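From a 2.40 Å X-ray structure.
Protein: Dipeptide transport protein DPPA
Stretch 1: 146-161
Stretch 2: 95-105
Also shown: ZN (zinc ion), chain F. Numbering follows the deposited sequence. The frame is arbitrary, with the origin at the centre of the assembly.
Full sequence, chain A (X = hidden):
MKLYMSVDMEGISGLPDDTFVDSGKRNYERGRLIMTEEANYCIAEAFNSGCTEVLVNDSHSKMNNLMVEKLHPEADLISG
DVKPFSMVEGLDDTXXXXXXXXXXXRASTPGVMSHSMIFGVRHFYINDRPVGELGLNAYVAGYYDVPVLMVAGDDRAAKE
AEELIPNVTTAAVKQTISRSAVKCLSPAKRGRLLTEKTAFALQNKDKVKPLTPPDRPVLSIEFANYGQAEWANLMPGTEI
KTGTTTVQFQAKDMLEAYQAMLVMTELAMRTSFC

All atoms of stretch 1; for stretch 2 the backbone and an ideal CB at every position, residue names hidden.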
# COMPACT_ATOMS: atom_id res chain seq x y z
N VAL A 146 41.04 13.15 27.69
CA VAL A 146 41.45 12.41 26.51
C VAL A 146 41.43 13.36 25.34
O VAL A 146 40.45 14.06 25.10
CB VAL A 146 40.51 11.23 26.23
CG1 VAL A 146 40.94 10.54 24.95
CG2 VAL A 146 40.52 10.27 27.40
N PRO A 147 42.55 13.43 24.62
CA PRO A 147 42.66 14.32 23.46
C PRO A 147 42.14 13.71 22.16
O PRO A 147 42.25 12.50 21.94
CB PRO A 147 44.16 14.60 23.40
CG PRO A 147 44.74 13.27 23.82
CD PRO A 147 43.86 12.88 24.99
N VAL A 148 41.58 14.55 21.30
CA VAL A 148 41.07 14.12 20.02
C VAL A 148 42.26 14.21 19.07
O VAL A 148 42.60 15.29 18.57
CB VAL A 148 39.93 15.04 19.53
CG1 VAL A 148 39.48 14.63 18.15
CG2 VAL A 148 38.77 14.98 20.51
N LEU A 149 42.90 13.08 18.83
CA LEU A 149 44.08 13.02 17.98
C LEU A 149 43.83 13.25 16.50
O LEU A 149 44.63 13.89 15.82
CB LEU A 149 44.79 11.68 18.17
CG LEU A 149 45.13 11.34 19.62
CD1 LEU A 149 45.91 10.02 19.67
CD2 LEU A 149 45.96 12.46 20.23
N MET A 150 42.71 12.72 16.01
CA MET A 150 42.39 12.83 14.60
C MET A 150 40.89 12.96 14.35
O MET A 150 40.08 12.45 15.11
CB MET A 150 42.92 11.59 13.87
CG MET A 150 42.86 11.65 12.36
SD MET A 150 43.36 10.08 11.66
CE MET A 150 42.08 9.81 10.45
N VAL A 151 40.55 13.63 13.26
CA VAL A 151 39.17 13.82 12.85
C VAL A 151 39.14 13.67 11.33
O VAL A 151 39.85 14.38 10.62
CB VAL A 151 38.65 15.23 13.24
CG1 VAL A 151 37.26 15.46 12.67
CG2 VAL A 151 38.60 15.37 14.76
N ALA A 152 38.33 12.74 10.83
CA ALA A 152 38.20 12.51 9.40
C ALA A 152 36.78 12.77 8.94
O ALA A 152 35.82 12.54 9.68
CB ALA A 152 38.61 11.10 9.05
N GLY A 153 36.64 13.25 7.71
CA GLY A 153 35.33 13.54 7.16
C GLY A 153 35.54 14.39 5.92
O GLY A 153 36.52 14.20 5.20
N ASP A 154 34.63 15.31 5.65
CA ASP A 154 34.78 16.18 4.49
C ASP A 154 35.72 17.33 4.86
O ASP A 154 36.15 17.44 6.00
CB ASP A 154 33.42 16.73 4.04
CG ASP A 154 32.88 17.81 4.99
OD1 ASP A 154 32.92 17.61 6.22
OD2 ASP A 154 32.41 18.83 4.49
N ASP A 155 36.03 18.18 3.88
CA ASP A 155 36.92 19.30 4.11
C ASP A 155 36.36 20.27 5.14
O ASP A 155 37.12 20.85 5.89
CB ASP A 155 37.20 20.03 2.80
CG ASP A 155 35.94 20.66 2.19
OD1 ASP A 155 34.92 19.95 2.03
OD2 ASP A 155 36.00 21.87 1.86
N ARG A 156 35.04 20.44 5.18
CA ARG A 156 34.45 21.37 6.15
C ARG A 156 34.52 20.87 7.59
O ARG A 156 34.67 21.67 8.53
CB ARG A 156 32.98 21.68 5.81
CG ARG A 156 32.75 22.28 4.44
CD ARG A 156 33.74 23.37 4.03
NE ARG A 156 33.72 24.54 4.87
CZ ARG A 156 33.77 25.81 4.47
NH1 ARG A 156 33.85 26.14 3.18
NH2 ARG A 156 33.77 26.76 5.39
N ALA A 157 34.40 19.56 7.78
CA ALA A 157 34.47 18.98 9.12
C ALA A 157 35.90 19.11 9.61
O ALA A 157 36.15 19.35 10.78
CB ALA A 157 34.05 17.52 9.10
N ALA A 158 36.84 18.95 8.68
CA ALA A 158 38.26 19.03 9.02
C ALA A 158 38.58 20.45 9.48
O ALA A 158 39.25 20.64 10.49
CB ALA A 158 39.11 18.66 7.81
N LYS A 159 38.09 21.43 8.74
CA LYS A 159 38.31 22.84 9.04
C LYS A 159 37.71 23.16 10.40
O LYS A 159 38.31 23.87 11.21
CB LYS A 159 37.66 23.71 7.97
CG LYS A 159 38.17 25.14 7.90
CD LYS A 159 39.66 25.18 7.55
CE LYS A 159 40.12 26.60 7.19
NZ LYS A 159 39.44 27.10 5.95
N GLU A 160 36.50 22.65 10.63
CA GLU A 160 35.81 22.88 11.89
C GLU A 160 36.61 22.28 13.05
O GLU A 160 36.74 22.89 14.11
CB GLU A 160 34.39 22.28 11.82
CG GLU A 160 33.60 22.30 13.12
CD GLU A 160 32.17 21.79 12.94
OE1 GLU A 160 31.54 21.41 13.95
OE2 GLU A 160 31.66 21.77 11.80
N ALA A 161 37.18 21.09 12.83
CA ALA A 161 37.98 20.42 13.85
C ALA A 161 39.22 21.22 14.23
O ALA A 161 39.45 21.51 15.40
CB ALA A 161 38.37 19.04 13.38
N UNK A 95 41.73 5.94 28.07
CA UNK A 95 42.12 5.97 26.67
C UNK A 95 43.21 7.01 26.40
O UNK A 95 43.21 8.11 26.97
CB UNK A 95 40.90 6.26 25.80
N UNK A 96 44.15 6.63 25.54
CA UNK A 96 45.28 7.48 25.17
C UNK A 96 44.80 8.61 24.26
O UNK A 96 45.34 9.71 24.29
CB UNK A 96 46.37 6.66 24.48
N UNK A 97 43.77 8.33 23.47
CA UNK A 97 43.27 9.35 22.57
C UNK A 97 42.00 8.91 21.86
O UNK A 97 41.60 7.75 21.94
CB UNK A 97 44.34 9.71 21.54
N UNK A 98 41.38 9.86 21.17
CA UNK A 98 40.15 9.59 20.45
C UNK A 98 40.32 9.91 18.98
O UNK A 98 41.09 10.80 18.61
CB UNK A 98 38.99 10.39 21.04
N UNK A 99 39.58 9.18 18.14
CA UNK A 99 39.63 9.37 16.70
C UNK A 99 38.19 9.45 16.17
O UNK A 99 37.42 8.51 16.31
CB UNK A 99 40.41 8.24 16.02
N UNK A 100 37.84 10.59 15.58
CA UNK A 100 36.50 10.79 15.03
C UNK A 100 36.55 10.50 13.53
O UNK A 100 37.31 11.15 12.81
CB UNK A 100 35.99 12.21 15.30
N UNK A 101 35.73 9.56 13.08
CA UNK A 101 35.70 9.15 11.67
C UNK A 101 34.35 9.38 11.02
O UNK A 101 33.30 9.17 11.64
CB UNK A 101 36.07 7.67 11.55
N UNK A 102 34.37 9.79 9.75
CA UNK A 102 33.14 10.03 9.03
C UNK A 102 32.32 11.17 9.59
O UNK A 102 31.09 11.17 9.50
CB UNK A 102 32.29 8.75 9.02
N UNK A 103 33.00 12.15 10.19
CA UNK A 103 32.29 13.30 10.73
C UNK A 103 31.90 14.31 9.67
O UNK A 103 32.40 14.30 8.54
CB UNK A 103 33.15 13.99 11.79
N UNK A 104 30.97 15.18 10.05
CA UNK A 104 30.45 16.20 9.14
C UNK A 104 30.39 17.55 9.84
O UNK A 104 30.57 17.63 11.04
CB UNK A 104 29.06 15.81 8.62
N UNK A 105 30.11 18.59 9.06
CA UNK A 105 30.01 19.94 9.58
C UNK A 105 28.78 20.11 10.46
O UNK A 105 27.77 19.40 10.29
CB UNK A 105 29.98 20.95 8.43
ZN ZN F . 26.55 13.26 12.78

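Two parallel strands, 148-152 and 97-101, run side by side at 15°, so much of the contact is backbone.

At position 95, CA-to-CB points sideways, and the ideal CB of 95 lies 4.3 Å from Val 146 CG2; any apolar residue would suit. It is Phe 95, whose ring leads away.

Position 96 points away, so many residues would do. Arg 96 bends back, bringing NH1 to 4.4 Å from Pro 147 CG.

Position 97 is strict. An ideal CB would sit 2.5 Å from Leu 149 CD1, a clash, which leaves glycine. Gly 97 is deposited.

At position 98 the N donates to Pro 147 O (2.9 Å) and the O accepts from Leu 149 N (2.9 Å). CA-to-CB points to the sheet face that carries Val 148, and the CB lies 4.4 Å from Val 146 CG1, leaving room for a small or medium apolar group. Ala 98 is the modest answer. Beyond it a bulge in stretch 1 shifts the register by one.

Position 99 turns to the sheet face that carries Met 150, so an aliphatic chain is apt. Leu 99 sets CG 3.9 Å from Met 150 CB.

Position 100 shares the other face with Val 148 and Val 151. Its N donates to Met 150 O (2.9 Å) and its O accepts from Ala 152 N (2.7 Å). Branched aliphatics or an aromatic would suit; Phe 100 reaches back along the strand so that Val 148 CG1 sits over one ring face, 4.2 Å from the ring centroid.

Position 101 points away, though an apolar chain could still graze Ala 152. Leu 101 does so, CD2 lying 4.0 Å from Ala 152 CB.

Position 102 has phi 65°, which by itself favours glycine, and Gly 102 turns the corner.

At position 103 the N donates to Ala 152 O (2.9 Å), and the CB lies 4.5 Å from Val 151 CG1; aliphatic or aromatic residues fit. Tyr 103 rests its CB there and leads its ring away.

Position 104 points away, so stretch 1 sets few limits, but the zinc ion makes a metal ligand plausible. His 104 binds ZN through NE2 at 1.9 Å, and its ND1 donates to the backbone O of 105 (3.0 Å).

Position 105 meets the helix, its CB 3.9 Å from Glu 160 OE2, so a compact residue suits. Ala 105 is deposited.

Stretch 2, residues 95-105: FRGALFLGYHA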
# COMPACT_ATOMS: atom_id res chain seq x y z
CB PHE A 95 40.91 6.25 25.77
CG PHE A 95 39.98 5.07 25.63
CD1 PHE A 95 39.02 4.80 26.60
CD2 PHE A 95 40.10 4.21 24.55
CE1 PHE A 95 38.19 3.69 26.50
CE2 PHE A 95 39.27 3.09 24.43
CZ PHE A 95 38.31 2.82 25.42
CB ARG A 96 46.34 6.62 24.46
CG ARG A 96 47.56 7.37 23.87
CD ARG A 96 48.58 7.89 24.90
NE ARG A 96 48.27 9.24 25.33
CZ ARG A 96 48.90 10.38 25.08
NH1 ARG A 96 48.36 11.46 25.60
NH2 ARG A 96 50.03 10.49 24.39
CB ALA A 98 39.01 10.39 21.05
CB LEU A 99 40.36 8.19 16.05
CG LEU A 99 40.88 8.35 14.61
CD1 LEU A 99 41.72 7.13 14.23
CD2 LEU A 99 39.73 8.51 13.66
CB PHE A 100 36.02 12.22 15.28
CG PHE A 100 35.85 12.57 16.74
CD1 PHE A 100 35.50 13.87 17.11
CD2 PHE A 100 36.02 11.62 17.73
CE1 PHE A 100 35.32 14.20 18.45
CE2 PHE A 100 35.84 11.95 19.06
CZ PHE A 100 35.49 13.24 19.42
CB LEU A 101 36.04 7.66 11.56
CG LEU A 101 36.99 7.17 10.47
CD1 LEU A 101 36.99 5.65 10.50
CD2 LEU A 101 36.60 7.67 9.10
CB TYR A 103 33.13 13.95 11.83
CG TYR A 103 32.88 13.34 13.20
CD1 TYR A 103 32.90 11.96 13.38
CD2 TYR A 103 32.59 14.15 14.29
CE1 TYR A 103 32.64 11.40 14.63
CE2 TYR A 103 32.33 13.59 15.54
CZ TYR A 103 32.35 12.23 15.71
OH TYR A 103 32.07 11.70 16.94
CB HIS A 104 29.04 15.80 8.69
CG HIS A 104 28.12 15.47 9.83
ND1 HIS A 104 27.53 16.44 10.61
CD2 HIS A 104 27.75 14.28 10.35
CE1 HIS A 104 26.82 15.86 11.56
NE2 HIS A 104 26.94 14.55 11.43
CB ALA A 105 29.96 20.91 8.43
O HOH W 1 24.60 12.54 13.12
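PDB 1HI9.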